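Local structure of pilus assembly protein CpaE (Caulobacter crescentus, 4N0P) at residues T24-C29 against A51-D56; Q69-L74 against P99-V104. The protein takes part in pilus assembly and, as a whole, probably binds and hydrolyses ATP, the crystallised piece being its response regulator receiver-like domain. All blocks are in the same frame, centred on the assembly; numbering follows the deposited sequence.

From the N terminus, strand 24-28 runs into helix 32-42 and returns as strand 51-55, where interaction 1 closes the first beta-alpha-beta unit. The chain then passes through helix 58-65 to the loop that opens interaction 2, which closes when residues 99-104 come back after strand 74-77 and helix 83-94. The two closures follow one another without nesting or crossing, yet they meet in space: strand 24-28 lies between 51-55 and 74-77, and 102-107 flanks 74-77 beyond. Leu74 O accepts from His26 N, and Pro72 packs on the His26 ring. Together they join four neighbouring strands of the five-stranded parallel sheet.

Interaction 1: T24-C29 against A51-D56; sequences TIHAFC and ATIVRD
Arg55 reaches along strand 24-28 and sets its guanidinium beside His26, while Phe28 supports the stem of the same side chain; this cluster is the tightly packed part of the contact. NH1 of Arg55 stands 3.3 Å above the His26 ring, over its centre, with the ring and guanidinium planes 83° apart, so the guanidinium comes edge-on to a face of the imidazole. Arg55 CB makes an off-centre CH-pi contact, 4.2 Å from the Phe28 ring centroid. From CG to NE the chain is extended, which carries CD past Phe28 CE2 and CZ and takes NH1 on to His26. Ile53 CG2 covers one guanidinium face, and Ile53 CD1 lies 3.6 Å from His26 NE2. The ND1 atom of His26 is hydrogen-bonded to Tyr66.

Five backbone bonds join the strands; that from Cys29 N to Arg55 O is longer and more bent than the rest, at 3.0 Å and 152°. On the other face Ile25 and Ala27 are buried, and helix 32-42 touches Thr52 and Val54; Cys29 SG adds a 3.8 Å contact to Val54 CG1. Ala51, Ile53 and Asp56 are exposed, and the pairing is loose at its two ends: Thr24 CG2 reaches Ala51 CB only at 4.2 Å, and Asp56 directs its side chain away. Strand 51-55 is the sheet edge within this chain, and the pairing belongs to the beta-alpha-beta crossover of a receiver-like alpha/beta fold with strand order 2-1-3-4-5.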
ATOM      1  N   THR A  24       5.646  10.223   2.826  1.00 18.83           N
ATOM      2  CA  THR A  24       5.027   9.643   4.019  1.00 18.41           C
ATOM      3  C   THR A  24       4.212   8.456   3.549  1.00 22.52           C
ATOM      4  O   THR A  24       3.467   8.572   2.559  1.00 21.72           O
ATOM      5  CB  THR A  24       4.183  10.668   4.782  1.00 31.31           C
ATOM      6  OG1 THR A  24       3.334  11.346   3.835  1.00 40.76           O
ATOM      7  CG2 THR A  24       5.036  11.685   5.515  1.00 28.68           C
ATOM      8  N   ILE A  25       4.390   7.304   4.210  1.00 18.32           N
ATOM      9  CA  ILE A  25       3.684   6.079   3.876  1.00 17.99           C
ATOM     10  C   ILE A  25       2.884   5.616   5.083  1.00 20.41           C
ATOM     11  O   ILE A  25       3.468   5.483   6.150  1.00 22.58           O
ATOM     12  CB  ILE A  25       4.649   4.923   3.438  1.00 21.40           C
ATOM     13  CG1 ILE A  25       5.552   5.296   2.243  1.00 22.13           C
ATOM     14  CG2 ILE A  25       3.848   3.606   3.187  1.00 22.53           C
ATOM     15  CD1 ILE A  25       6.730   4.258   1.991  1.00 22.33           C
ATOM     16  N   HIS A  26       1.594   5.365   4.927  1.00 18.53           N
ATOM     17  CA  HIS A  26       0.772   4.784   5.997  1.00 18.18           C
ATOM     18  C   HIS A  26       0.353   3.413   5.539  1.00 23.28           C
ATOM     19  O   HIS A  26      -0.296   3.303   4.491  1.00 22.39           O
ATOM     20  CB  HIS A  26      -0.465   5.635   6.321  1.00 18.97           C
ATOM     21  CG  HIS A  26      -0.183   6.955   6.982  1.00 21.81           C
ATOM     22  ND1 HIS A  26      -1.212   7.848   7.255  1.00 22.84           N
ATOM     23  CD2 HIS A  26       0.995   7.496   7.379  1.00 23.03           C
ATOM     24  CE1 HIS A  26      -0.625   8.911   7.787  1.00 22.88           C
ATOM     25  NE2 HIS A  26       0.701   8.737   7.904  1.00 23.04           N
ATOM     26  N   ALA A  27       0.740   2.357   6.285  1.00 18.67           N
ATOM     27  CA  ALA A  27       0.360   1.018   5.885  1.00 18.57           C
ATOM     28  C   ALA A  27      -0.659   0.489   6.901  1.00 21.97           C
ATOM     29  O   ALA A  27      -0.382   0.448   8.088  1.00 23.44           O
ATOM     30  CB  ALA A  27       1.603   0.114   5.814  1.00 20.05           C
ATOM     31  N   PHE A  28      -1.845   0.158   6.450  1.00 17.85           N
ATOM     32  CA  PHE A  28      -2.905  -0.409   7.310  1.00 19.17           C
ATOM     33  C   PHE A  28      -2.980  -1.854   6.978  1.00 25.36           C
ATOM     34  O   PHE A  28      -3.585  -2.209   5.964  1.00 23.40           O
ATOM     35  CB  PHE A  28      -4.263   0.295   7.070  1.00 20.52           C
ATOM     36  CG  PHE A  28      -4.312   1.708   7.581  1.00 20.78           C
ATOM     37  CD1 PHE A  28      -3.827   2.761   6.811  1.00 22.62           C
ATOM     38  CD2 PHE A  28      -4.900   2.003   8.807  1.00 23.01           C
ATOM     39  CE1 PHE A  28      -3.858   4.067   7.293  1.00 23.22           C
ATOM     40  CE2 PHE A  28      -4.940   3.309   9.278  1.00 26.47           C
ATOM     41  CZ  PHE A  28      -4.406   4.333   8.523  1.00 25.54           C
ATOM     42  N   CYS A  29      -2.294  -2.691   7.777  1.00 26.68           N
ATOM     43  CA  CYS A  29      -2.212  -4.142   7.539  1.00 27.53           C
ATOM     44  C   CYS A  29      -3.297  -4.887   8.273  1.00 31.56           C
ATOM     45  O   CYS A  29      -3.779  -4.441   9.311  1.00 31.61           O
ATOM     46  CB  CYS A  29      -0.836  -4.681   7.925  1.00 28.28           C
ATOM     47  SG  CYS A  29       0.540  -3.711   7.263  1.00 32.25           S
ATOM     48  N   ALA A  51       8.981   8.272   5.589  1.00 26.60           N
ATOM     49  CA  ALA A  51       8.476   8.098   6.952  1.00 25.25           C
ATOM     50  C   ALA A  51       7.364   7.063   6.843  1.00 24.76           C
ATOM     51  O   ALA A  51       6.325   7.373   6.260  1.00 26.11           O
ATOM     52  CB  ALA A  51       7.963   9.434   7.494  1.00 26.09           C
ATOM     53  N   THR A  52       7.598   5.819   7.302  1.00 18.54           N
ATOM     54  CA  THR A  52       6.598   4.750   7.154  1.00 18.44           C
ATOM     55  C   THR A  52       5.980   4.397   8.492  1.00 23.06           C
ATOM     56  O   THR A  52       6.716   4.046   9.418  1.00 24.81           O
ATOM     57  CB  THR A  52       7.248   3.472   6.535  1.00 22.88           C
ATOM     58  OG1 THR A  52       7.940   3.801   5.327  1.00 28.01           O
ATOM     59  CG2 THR A  52       6.228   2.338   6.289  1.00 25.86           C
ATOM     60  N   ILE A  53       4.657   4.450   8.583  1.00 19.02           N
ATOM     61  CA  ILE A  53       3.916   4.110   9.801  1.00 17.87           C
ATOM     62  C   ILE A  53       3.044   2.918   9.503  1.00 23.40           C
ATOM     63  O   ILE A  53       2.203   2.962   8.599  1.00 22.33           O
ATOM     64  CB  ILE A  53       3.054   5.306  10.309  1.00 21.51           C
ATOM     65  CG1 ILE A  53       3.897   6.574  10.557  1.00 24.41           C
ATOM     66  CG2 ILE A  53       2.314   4.905  11.608  1.00 21.84           C
ATOM     67  CD1 ILE A  53       3.016   7.823  10.520  1.00 38.39           C
ATOM     68  N   VAL A  54       3.238   1.830  10.287  1.00 21.35           N
ATOM     69  CA  VAL A  54       2.434   0.636  10.111  1.00 23.86           C
ATOM     70  C   VAL A  54       1.286   0.663  11.179  1.00 29.72           C
ATOM     71  O   VAL A  54       1.527   0.952  12.365  1.00 28.35           O
ATOM     72  CB  VAL A  54       3.351  -0.620  10.134  1.00 30.91           C
ATOM     73  CG1 VAL A  54       2.554  -1.894   9.929  1.00 32.44           C
ATOM     74  CG2 VAL A  54       4.412  -0.507   9.046  1.00 30.91           C
ATOM     75  N   ARG A  55       0.036   0.545  10.716  1.00 25.31           N
ATOM     76  CA  ARG A  55      -1.140   0.570  11.596  1.00 27.23           C
ATOM     77  C   ARG A  55      -1.947  -0.722  11.435  1.00 33.49           C
ATOM     78  O   ARG A  55      -1.792  -1.437  10.443  1.00 32.65           O
ATOM     79  CB  ARG A  55      -2.006   1.820  11.366  1.00 26.23           C
ATOM     80  CG  ARG A  55      -1.324   3.090  11.862  1.00 30.66           C
ATOM     81  CD  ARG A  55      -2.157   4.306  11.591  1.00 36.47           C
ATOM     82  NE  ARG A  55      -1.561   5.463  12.239  1.00 35.48           N
ATOM     83  CZ  ARG A  55      -0.979   6.463  11.600  1.00 52.15           C
ATOM     84  NH1 ARG A  55      -0.921   6.468  10.274  1.00 48.80           N
ATOM     85  NH2 ARG A  55      -0.439   7.463  12.279  1.00 36.35           N
ATOM     86  N   ASP A  56      -2.791  -1.036  12.441  1.00 33.54           N
ATOM     87  CA  ASP A  56      -3.601  -2.253  12.407  0.50 33.67           C
ATOM     88  C   ASP A  56      -5.019  -1.918  11.980  1.00 34.17           C
ATOM     89  O   ASP A  56      -5.380  -0.740  11.900  1.00 33.18           O
ATOM     90  CB  ASP A  56      -3.598  -2.944  13.795  0.50 36.58           C
ATOM     91  CG  ASP A  56      -4.162  -2.112  14.940  0.50 50.70           C
ATOM     92  OD1 ASP A  56      -4.079  -0.864  14.868  0.50 49.72           O
ATOM     93  OD2 ASP A  56      -4.645  -2.715  15.932  0.50 61.44           O
TER

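Interaction 2: Q69-L74 against P99-V104; sequences QPTPSL and PGTKVV
Thr71 and Thr101 meet through their hydroxyls where two neighbouring strands of the parallel, receiver-like sheet begin. The OG1 atom of Thr71 donates to Thr101 OG1 at 2.7 Å, and Thr101 OG1 in turn donates to Pro72 O at 2.8 Å, a short chain of hydrogen bonds between the two loops. The two side chains cross at about a right angle. Thr71 holds OG1 between its backbone N and carbonyl carbon (chi1 49°), which turns the hydroxyl toward Thr101; the same oxygen also accepts from Asp98 N. On Thr101 the methyl CG2 lies 3.8 Å from Thr71 CB. The donor to Pro72 O is tilted 30° out of the carbonyl plane.

One residue further on, sheet pairing takes over: Lys102 N bonds to Ser73 O at 2.9 Å, and Leu74 pairs with Lys102 as a parallel bridge. Ser73 turns its own hydroxyl the other way, to Thr24 N, so this residue joins strand 24-28 to the start of 102-107. The end of the Lys102 side chain leads away, though its CB stays beside Leu74 CD1; the side chain also touches Tyr144. Leu74 is buried, with Val140 of helix 133-144 against it. Its CG is anti to the backbone N (chi1 176°), and the turn about the CB-CG bond then places the CD1 branch toward the next strand, touching Val104 CG2 at 3.6 Å.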
ATOM      1  N   GLN A  69      -8.404  12.737   9.260  1.00 34.04           N
ATOM      2  CA  GLN A  69      -7.017  13.094   8.933  1.00 31.38           C
ATOM      3  C   GLN A  69      -6.785  13.140   7.402  1.00 28.46           C
ATOM      4  O   GLN A  69      -7.390  12.351   6.665  1.00 26.58           O
ATOM      5  CB  GLN A  69      -5.989  12.122   9.556  1.00 32.82           C
ATOM      6  CG  GLN A  69      -5.694  12.301  11.041  1.00 34.65           C
ATOM      7  CD  GLN A  69      -5.014  13.599  11.403  1.00 43.83           C
ATOM      8  OE1 GLN A  69      -5.655  14.542  11.860  1.00 40.73           O
ATOM      9  NE2 GLN A  69      -3.709  13.665  11.246  1.00 35.98           N
ATOM     10  N   PRO A  70      -5.890  14.016   6.908  1.00 24.59           N
ATOM     11  CA  PRO A  70      -5.586  13.993   5.459  1.00 24.86           C
ATOM     12  C   PRO A  70      -4.731  12.776   5.083  1.00 24.88           C
ATOM     13  O   PRO A  70      -4.043  12.201   5.950  1.00 23.66           O
ATOM     14  CB  PRO A  70      -4.813  15.287   5.236  1.00 27.01           C
ATOM     15  CG  PRO A  70      -4.096  15.531   6.552  1.00 30.95           C
ATOM     16  CD  PRO A  70      -5.073  15.024   7.622  1.00 26.65           C
ATOM     17  N   THR A  71      -4.814  12.341   3.798  1.00 19.09           N
ATOM     18  CA  THR A  71      -4.050  11.171   3.377  1.00 19.28           C
ATOM     19  C   THR A  71      -2.566  11.548   3.102  1.00 22.30           C
ATOM     20  O   THR A  71      -2.297  12.660   2.603  1.00 20.91           O
ATOM     21  CB  THR A  71      -4.679  10.494   2.159  1.00 20.27           C
ATOM     22  OG1 THR A  71      -4.948  11.481   1.173  1.00 21.25           O
ATOM     23  CG2 THR A  71      -5.981   9.757   2.489  1.00 23.04           C
ATOM     24  N   PRO A  72      -1.615  10.600   3.392  1.00 21.56           N
ATOM     25  CA  PRO A  72      -0.189  10.852   3.130  1.00 20.77           C
ATOM     26  C   PRO A  72       0.139  10.637   1.636  1.00 21.78           C
ATOM     27  O   PRO A  72      -0.757  10.347   0.846  1.00 19.84           O
ATOM     28  CB  PRO A  72       0.497   9.784   4.007  1.00 23.54           C
ATOM     29  CG  PRO A  72      -0.420   8.621   3.907  1.00 26.76           C
ATOM     30  CD  PRO A  72      -1.803   9.257   3.987  1.00 21.94           C
ATOM     31  N   SER A  73       1.444  10.639   1.268  1.00 18.98           N
ATOM     32  CA  SER A  73       1.855  10.406  -0.116  1.00 18.78           C
ATOM     33  C   SER A  73       1.393   9.040  -0.629  1.00 21.26           C
ATOM     34  O   SER A  73       0.938   8.922  -1.764  1.00 20.56           O
ATOM     35  CB  SER A  73       3.385  10.483  -0.242  1.00 20.40           C
ATOM     36  OG  SER A  73       3.968  11.480   0.589  1.00 23.69           O
ATOM     37  N   LEU A  74       1.487   8.007   0.242  1.00 17.47           N
ATOM     38  CA  LEU A  74       1.186   6.646  -0.136  1.00 18.13           C
ATOM     39  C   LEU A  74       0.436   5.931   0.980  1.00 20.36           C
ATOM     40  O   LEU A  74       0.854   5.998   2.140  1.00 20.52           O
ATOM     41  CB  LEU A  74       2.507   5.887  -0.470  1.00 19.31           C
ATOM     42  CG  LEU A  74       2.370   4.384  -0.792  1.00 25.98           C
ATOM     43  CD1 LEU A  74       1.616   4.181  -2.067  1.00 28.03           C
ATOM     44  CD2 LEU A  74       3.726   3.728  -0.970  1.00 32.00           C
ATOM     45  N   PRO A  99      -5.723  14.659  -3.399  0.50 22.30           N
ATOM     46  CA  PRO A  99      -4.913  14.661  -4.614  0.50 22.35           C
ATOM     47  C   PRO A  99      -3.473  14.408  -4.225  0.50 26.62           C
ATOM     48  O   PRO A  99      -3.022  14.826  -3.138  0.50 24.40           O
ATOM     49  CB  PRO A  99      -5.096  16.081  -5.172  0.50 23.95           C
ATOM     50  CG  PRO A  99      -6.264  16.639  -4.459  0.50 27.57           C
ATOM     51  CD  PRO A  99      -6.242  16.014  -3.115  0.50 22.70           C
ATOM     52  N   GLY A 100      -2.790  13.666  -5.080  0.50 24.48           N
ATOM     53  CA  GLY A 100      -1.403  13.310  -4.865  0.50 24.08           C
ATOM     54  C   GLY A 100      -1.247  12.016  -4.100  0.50 26.75           C
ATOM     55  O   GLY A 100      -0.138  11.473  -4.077  0.50 27.40           O
ATOM     56  N   THR A 101      -2.330  11.513  -3.433  1.00 21.06           N
ATOM     57  CA  THR A 101      -2.174  10.247  -2.716  1.00 18.96           C
ATOM     58  C   THR A 101      -2.243   9.038  -3.666  1.00 21.31           C
ATOM     59  O   THR A 101      -3.170   8.903  -4.470  1.00 22.32           O
ATOM     60  CB  THR A 101      -3.270  10.134  -1.614  1.00 20.36           C
ATOM     61  OG1 THR A 101      -3.037  11.163  -0.652  1.00 20.57           O
ATOM     62  CG2 THR A 101      -3.265   8.767  -0.904  1.00 20.84           C
ATOM     63  N   LYS A 102      -1.285   8.142  -3.514  1.00 17.79           N
ATOM     64  CA  LYS A 102      -1.268   6.868  -4.257  1.00 17.85           C
ATOM     65  C   LYS A 102      -1.760   5.765  -3.333  1.00 22.47           C
ATOM     66  O   LYS A 102      -1.510   5.822  -2.123  1.00 21.13           O
ATOM     67  CB  LYS A 102       0.153   6.549  -4.754  1.00 21.36           C
ATOM     68  CG  LYS A 102       0.632   7.571  -5.801  1.00 24.01           C
ATOM     69  CD  LYS A 102       2.009   7.244  -6.318  1.00 33.20           C
ATOM     70  CE  LYS A 102       2.597   8.391  -7.127  1.00 36.11           C
ATOM     71  NZ  LYS A 102       1.855   8.615  -8.403  1.00 44.07           N
ATOM     72  N   VAL A 103      -2.433   4.765  -3.893  1.00 20.18           N
ATOM     73  CA  VAL A 103      -2.932   3.652  -3.089  1.00 19.41           C
ATOM     74  C   VAL A 103      -2.344   2.344  -3.611  1.00 22.69           C
ATOM     75  O   VAL A 103      -2.379   2.064  -4.815  1.00 22.84           O
ATOM     76  CB  VAL A 103      -4.495   3.618  -3.033  1.00 23.49           C
ATOM     77  CG1 VAL A 103      -5.008   2.335  -2.361  1.00 23.20           C
ATOM     78  CG2 VAL A 103      -5.048   4.861  -2.314  1.00 23.35           C
ATOM     79  N   VAL A 104      -1.807   1.534  -2.688  1.00 19.68           N
ATOM     80  CA  VAL A 104      -1.250   0.226  -3.023  1.00 19.09           C
ATOM     81  C   VAL A 104      -2.040  -0.794  -2.200  1.00 22.68           C
ATOM     82  O   VAL A 104      -2.215  -0.596  -1.005  1.00 20.34           O
ATOM     83  CB  VAL A 104       0.280   0.160  -2.744  1.00 22.02           C
ATOM     84  CG1 VAL A 104       0.781  -1.273  -2.831  1.00 21.73           C
ATOM     85  CG2 VAL A 104       1.051   1.049  -3.723  1.00 22.45           C
TER